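PDB 3ODN: dally-like protein from Drosophila melanogaster, which probably serves as a GPI-anchored cell-surface heparan sulfate proteoglycan of the glypican family and takes part in hedgehog signalling. Local coordinates for residues D86-L91 against P399-I404; R192-T197 against F284-V289. The protein carries 2 engineered substitutions. One frame throughout, in Å; residues are numbered along the deposited sequence.

How the contacts relate
Contacts 1 and 2 lie in the middle of the elongated helical core of this glypican, with centres about 12 Å apart. Along the chain, both segments of contact 2 fall between those of contact 1. The two contacts also touch in space. F88 CE1 of contact 1 lies 3.4 Å from I286 CD1 of contact 2. On the same ring, F88 CZ lies 3.6 Å from F194 CE2, so aromatic groups from helices 48-106 and 182-214 meet near I286. A second junction brings D402 OD2 to 3.0 Å from N285 ND2, while D402 OD1 rests 3.4 Å from the methyl V287 CG2. Residues 284-289 thus border both helix 182-214 and helix 400-414.

Contact 1 (D86-L91 against P399-I404); sequences DIFTAL and PILDRI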
loop_
_atom_site.group_PDB
_atom_site.type_symbol
_atom_site.label_atom_id
_atom_site.label_comp_id
_atom_site.label_asym_id
_atom_site.label_seq_id
_atom_site.Cartn_x
_atom_site.Cartn_y
_atom_site.Cartn_z
ATOM N N ASP A 86 -5.971 0.377 -11.501
ATOM C CA ASP A 86 -6.620 0.065 -12.776
ATOM C C ASP A 86 -7.297 -1.306 -12.724
ATOM O O ASP A 86 -8.472 -1.392 -13.053
ATOM C CB ASP A 86 -5.610 0.210 -13.955
ATOM C CG ASP A 86 -5.839 -0.580 -15.251
ATOM O OD1 ASP A 86 -7.017 -0.728 -15.668
ATOM O OD2 ASP A 86 -4.834 -0.958 -15.902
ATOM N N ILE A 87 -6.583 -2.368 -12.309
ATOM C CA ILE A 87 -7.151 -3.724 -12.223
ATOM C C ILE A 87 -8.345 -3.797 -11.258
ATOM O O ILE A 87 -9.292 -4.559 -11.500
ATOM C CB ILE A 87 -6.056 -4.780 -11.926
ATOM C CG1 ILE A 87 -5.074 -4.901 -13.114
ATOM C CG2 ILE A 87 -6.653 -6.144 -11.552
ATOM C CD1 ILE A 87 -3.692 -5.254 -12.725
ATOM N N PHE A 88 -8.320 -2.985 -10.196
ATOM C CA PHE A 88 -9.406 -2.965 -9.240
ATOM C C PHE A 88 -10.661 -2.249 -9.783
ATOM O O PHE A 88 -11.769 -2.733 -9.583
ATOM C CB PHE A 88 -8.954 -2.411 -7.883
ATOM C CG PHE A 88 -10.131 -2.327 -6.935
ATOM C CD1 PHE A 88 -10.604 -3.462 -6.295
ATOM C CD2 PHE A 88 -10.799 -1.127 -6.737
ATOM C CE1 PHE A 88 -11.733 -3.404 -5.497
ATOM C CE2 PHE A 88 -11.925 -1.063 -5.923
ATOM C CZ PHE A 88 -12.402 -2.208 -5.326
ATOM N N THR A 89 -10.489 -1.100 -10.455
ATOM C CA THR A 89 -11.617 -0.359 -11.021
ATOM C C THR A 89 -12.297 -1.220 -12.089
ATOM O O THR A 89 -13.530 -1.278 -12.131
ATOM C CB THR A 89 -11.191 1.029 -11.505
ATOM O OG1 THR A 89 -9.989 0.884 -12.246
ATOM C CG2 THR A 89 -10.925 1.994 -10.354
ATOM N N ALA A 90 -11.483 -1.973 -12.870
ATOM C CA ALA A 90 -11.925 -2.917 -13.901
ATOM C C ALA A 90 -12.800 -4.021 -13.274
ATOM O O ALA A 90 -13.913 -4.245 -13.741
ATOM C CB ALA A 90 -10.716 -3.527 -14.611
ATOM N N LEU A 91 -12.311 -4.663 -12.187
ATOM C CA LEU A 91 -13.003 -5.695 -11.412
ATOM C C LEU A 91 -14.328 -5.147 -10.853
ATOM O O LEU A 91 -15.319 -5.873 -10.848
ATOM C CB LEU A 91 -12.088 -6.178 -10.265
ATOM C CG LEU A 91 -12.684 -7.075 -9.158
ATOM C CD1 LEU A 91 -12.725 -8.535 -9.586
ATOM C CD2 LEU A 91 -11.904 -6.922 -7.849
ATOM N N PRO A 399 -7.348 -14.778 -10.255
ATOM C CA PRO A 399 -7.792 -13.409 -10.599
ATOM C C PRO A 399 -6.636 -12.452 -10.853
ATOM O O PRO A 399 -5.572 -12.604 -10.249
ATOM C CB PRO A 399 -8.640 -12.989 -9.392
ATOM C CG PRO A 399 -9.006 -14.262 -8.711
ATOM C CD PRO A 399 -7.824 -15.158 -8.908
ATOM N N ILE A 400 -6.832 -11.491 -11.767
ATOM C CA ILE A 400 -5.797 -10.536 -12.163
ATOM C C ILE A 400 -5.296 -9.656 -11.000
ATOM O O ILE A 400 -4.083 -9.405 -10.903
ATOM C CB ILE A 400 -6.105 -9.850 -13.538
ATOM C CG1 ILE A 400 -5.820 -10.841 -14.697
ATOM C CG2 ILE A 400 -5.326 -8.560 -13.769
ATOM C CD1 ILE A 400 -6.706 -10.656 -15.994
ATOM N N LEU A 401 -6.205 -9.304 -10.052
ATOM C CA LEU A 401 -5.835 -8.524 -8.863
ATOM C C LEU A 401 -4.998 -9.365 -7.901
ATOM O O LEU A 401 -4.063 -8.828 -7.327
ATOM C CB LEU A 401 -7.059 -7.838 -8.201
ATOM C CG LEU A 401 -6.796 -6.669 -7.216
ATOM C CD1 LEU A 401 -6.219 -5.458 -7.903
ATOM C CD2 LEU A 401 -8.081 -6.215 -6.578
ATOM N N ASP A 402 -5.248 -10.684 -7.790
ATOM C CA ASP A 402 -4.414 -11.569 -6.947
ATOM C C ASP A 402 -2.985 -11.687 -7.503
ATOM O O ASP A 402 -2.020 -11.671 -6.729
ATOM C CB ASP A 402 -5.033 -12.969 -6.797
ATOM C CG ASP A 402 -6.191 -13.010 -5.816
ATOM O OD1 ASP A 402 -7.332 -12.716 -6.232
ATOM O OD2 ASP A 402 -5.953 -13.320 -4.630
ATOM N N ARG A 403 -2.861 -11.754 -8.852
ATOM C CA ARG A 403 -1.587 -11.827 -9.591
ATOM C C ARG A 403 -0.764 -10.545 -9.358
ATOM O O ARG A 403 0.426 -10.642 -9.045
ATOM C CB ARG A 403 -1.862 -12.036 -11.102
ATOM C CG ARG A 403 -0.696 -12.562 -11.924
ATOM C CD ARG A 403 -0.218 -11.552 -12.965
ATOM N NE ARG A 403 -1.074 -11.517 -14.157
ATOM C CZ ARG A 403 -1.876 -10.505 -14.492
ATOM N NH1 ARG A 403 -1.938 -9.415 -13.732
ATOM N NH2 ARG A 403 -2.613 -10.570 -15.596
ATOM N N ILE A 404 -1.407 -9.358 -9.490
ATOM C CA ILE A 404 -0.755 -8.068 -9.264
ATOM C C ILE A 404 -0.311 -7.876 -7.803
ATOM O O ILE A 404 0.812 -7.431 -7.587
ATOM C CB ILE A 404 -1.438 -6.839 -9.961
ATOM C CG1 ILE A 404 -0.441 -5.696 -10.243
ATOM C CG2 ILE A 404 -2.655 -6.319 -9.212
ATOM C CD1 ILE A 404 0.767 -6.046 -11.100
#
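I87 on helix 48-106 points at the first turn of helix 400-414 and meets I400, L401 and I404. Its CB lies 4.1 Å from L401 CD1, and the side chain then forks. CG2 sits anti to the backbone N and reaches the start of the facing helix, 3.5 Å from I400 CG2 and just as near the backbone N of L401. CG1 lies beside the I87 backbone N (chi1 -66°) and passes I400 CG2 at 3.7 Å. The tip, CD1, ends 3.8 Å from both I404 CG2 and I400 CG2. An alanine here would probably open a gap between the helices and leave I400 CG2 and I404 CG2 without this apolar mate. L401 packs back between I87 and F88, with L401 CD1 3.7 Å from I87 CG2. Its CD2 meets the F88 ring at the edge, 3.7 Å from F88 CD1. L91 CD2 touches the same methyl. The two short helical segments run nearly antiparallel, at 164°, and their axes come within 9.7 Å. This is helix-to-helix packing within the alpha-helical glypican core. F88 also meets F129 of helix 115-131, I404 rests on F84 of helix 48-106, and L91 and P399 touch V287 of helix 287-290.

Contact 2 (R192-T197 against F284-V289); sequences RSFVAT and FNIVMV
F284 and I286 lie in the turn between helix 260-281 and the short helix 287-290, and they pack this turn against R192, S193, F194, A196 and T197 of helix 182-214. The F284 ring lies against the aliphatic part of R192. R192 CB sits over the centre of one ring face, 4.0 Å from the centroid, in a CH-pi contact. R192 CD continues toward the rim and comes 3.6 Å from F284 CE2. The guanidinium does not stack on this ring; its plane is turned 58° from it. A196 CB touches the ring edge.

S193 lies where the backbones come closest, and its CB is 3.1 Å from F284 O. Its hydroxyl turns back to its own helix and bonds to Q189 O, while V289 CG2 packs 3.6 Å from S193 OG.

N285 precedes the turn that leads into helix 287-290, and its side chain makes a capping bond. It points away from helix 182-214, and N285 OD1 accepts from M288 N at 2.9 Å, with an N-H...O angle of 150°. The amide end, ND2, bonds to L280 O at the end of helix 260-281. The next residue, I286, points toward helix 182-214.

I286 CG1 is anti to the backbone N (chi1 -156°) and the chain runs on extended, so CD1 reaches one face of the F194 ring, offset toward the rim. CD1 is 3.8 Å from the F194 centroid, a second CH-pi contact. I286 CG2 meets T197 OG1 at 3.4 Å. That hydroxyl is buried but satisfied, since T197 OG1 donates to S193 O at 2.6 Å. T197 N reaches the same oxygen from the opposite face of its carbonyl plane. Beyond these residues, F194 packs on L125 and Y128 of helix 115-131, and T197 touches F84 of helix 48-106.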
loop_
_atom_site.group_PDB
_atom_site.type_symbol
_atom_site.label_atom_id
_atom_site.label_comp_id
_atom_site.label_asym_id
_atom_site.label_seq_id
_atom_site.Cartn_x
_atom_site.Cartn_y
_atom_site.Cartn_z
ATOM N N ARG A 192 -13.468 -3.973 5.550
ATOM C CA ARG A 192 -12.097 -4.494 5.661
ATOM C C ARG A 192 -11.359 -4.650 4.357
ATOM O O ARG A 192 -10.199 -4.246 4.267
ATOM C CB ARG A 192 -12.040 -5.756 6.537
ATOM C CG ARG A 192 -12.528 -5.516 7.983
ATOM C CD ARG A 192 -12.072 -6.636 8.883
ATOM N NE ARG A 192 -12.791 -6.714 10.156
ATOM C CZ ARG A 192 -12.925 -7.837 10.856
ATOM N NH1 ARG A 192 -12.397 -8.973 10.414
ATOM N NH2 ARG A 192 -13.607 -7.838 11.993
ATOM N N SER A 193 -12.047 -5.149 3.310
ATOM C CA SER A 193 -11.422 -5.358 1.998
ATOM C C SER A 193 -11.261 -4.074 1.197
ATOM O O SER A 193 -10.237 -3.929 0.566
ATOM C CB SER A 193 -12.141 -6.452 1.214
ATOM O OG SER A 193 -13.523 -6.169 1.106
ATOM N N PHE A 194 -12.232 -3.121 1.263
ATOM C CA PHE A 194 -12.159 -1.838 0.571
ATOM C C PHE A 194 -11.102 -0.914 1.187
ATOM O O PHE A 194 -10.302 -0.303 0.465
ATOM C CB PHE A 194 -13.545 -1.177 0.454
ATOM C CG PHE A 194 -14.326 -1.582 -0.792
ATOM C CD1 PHE A 194 -15.061 -2.760 -0.820
ATOM C CD2 PHE A 194 -14.322 -0.778 -1.931
ATOM C CE1 PHE A 194 -15.757 -3.138 -1.963
ATOM C CE2 PHE A 194 -15.015 -1.162 -3.080
ATOM C CZ PHE A 194 -15.736 -2.339 -3.085
ATOM N N VAL A 195 -11.040 -0.878 2.514
ATOM C CA VAL A 195 -10.063 -0.085 3.271
ATOM C C VAL A 195 -8.658 -0.590 2.999
ATOM O O VAL A 195 -7.781 0.207 2.674
ATOM C CB VAL A 195 -10.423 0.045 4.794
ATOM C CG1 VAL A 195 -9.349 0.801 5.577
ATOM C CG2 VAL A 195 -11.779 0.737 4.986
ATOM N N ALA A 196 -8.455 -1.902 3.062
ATOM C CA ALA A 196 -7.146 -2.512 2.819
ATOM C C ALA A 196 -6.690 -2.407 1.355
ATOM O O ALA A 196 -5.493 -2.259 1.118
ATOM C CB ALA A 196 -7.152 -3.964 3.278
ATOM N N THR A 197 -7.637 -2.460 0.385
ATOM C CA THR A 197 -7.351 -2.345 -1.053
ATOM C C THR A 197 -6.923 -0.938 -1.444
ATOM O O THR A 197 -5.982 -0.772 -2.227
ATOM C CB THR A 197 -8.548 -2.855 -1.899
ATOM O OG1 THR A 197 -8.753 -4.226 -1.562
ATOM C CG2 THR A 197 -8.301 -2.760 -3.414
ATOM N N PHE A 284 -8.864 -10.728 3.881
ATOM C CA PHE A 284 -9.553 -9.528 3.388
ATOM C C PHE A 284 -9.629 -9.535 1.860
ATOM O O PHE A 284 -9.770 -8.473 1.257
ATOM C CB PHE A 284 -8.903 -8.209 3.907
ATOM C CG PHE A 284 -8.764 -7.949 5.404
ATOM C CD1 PHE A 284 -7.926 -6.936 5.877
ATOM C CD2 PHE A 284 -9.446 -8.734 6.339
ATOM C CE1 PHE A 284 -7.777 -6.714 7.251
ATOM C CE2 PHE A 284 -9.277 -8.522 7.710
ATOM C CZ PHE A 284 -8.463 -7.501 8.157
ATOM N N ASN A 285 -9.520 -10.724 1.216
ATOM C CA ASN A 285 -9.523 -10.843 -0.255
ATOM C C ASN A 285 -10.731 -10.111 -0.849
ATOM O O ASN A 285 -11.874 -10.519 -0.597
ATOM C CB ASN A 285 -9.453 -12.325 -0.727
ATOM C CG ASN A 285 -9.369 -12.516 -2.241
ATOM O OD1 ASN A 285 -10.367 -12.702 -2.924
ATOM N ND2 ASN A 285 -8.177 -12.490 -2.806
ATOM N N ILE A 286 -10.466 -8.998 -1.586
ATOM C CA ILE A 286 -11.519 -8.186 -2.209
ATOM C C ILE A 286 -12.272 -8.851 -3.401
ATOM O O ILE A 286 -13.440 -8.503 -3.647
ATOM C CB ILE A 286 -11.121 -6.697 -2.430
ATOM C CG1 ILE A 286 -12.379 -5.800 -2.509
ATOM C CG2 ILE A 286 -10.236 -6.538 -3.649
ATOM C CD1 ILE A 286 -12.179 -4.369 -2.311
ATOM N N VAL A 287 -11.613 -9.814 -4.126
ATOM C CA VAL A 287 -12.225 -10.530 -5.262
ATOM C C VAL A 287 -13.351 -11.408 -4.754
ATOM O O VAL A 287 -14.422 -11.401 -5.355
ATOM C CB VAL A 287 -11.220 -11.312 -6.161
ATOM C CG1 VAL A 287 -11.873 -11.741 -7.480
ATOM C CG2 VAL A 287 -9.955 -10.492 -6.423
ATOM N N MET A 288 -13.137 -12.097 -3.610
ATOM C CA MET A 288 -14.147 -12.946 -2.955
ATOM C C MET A 288 -15.341 -12.129 -2.388
ATOM O O MET A 288 -16.360 -12.723 -2.014
ATOM C CB MET A 288 -13.530 -13.829 -1.839
ATOM C CG MET A 288 -12.558 -14.934 -2.311
ATOM S SD MET A 288 -12.961 -15.867 -3.829
ATOM C CE MET A 288 -14.582 -16.598 -3.390
ATOM N N VAL A 289 -15.213 -10.778 -2.341
ATOM C CA VAL A 289 -16.249 -9.862 -1.848
ATOM C C VAL A 289 -17.010 -9.234 -3.025
ATOM O O VAL A 289 -18.235 -9.319 -3.079
ATOM C CB VAL A 289 -15.692 -8.783 -0.861
ATOM C CG1 VAL A 289 -16.813 -7.929 -0.270
ATOM C CG2 VAL A 289 -14.893 -9.419 0.264
#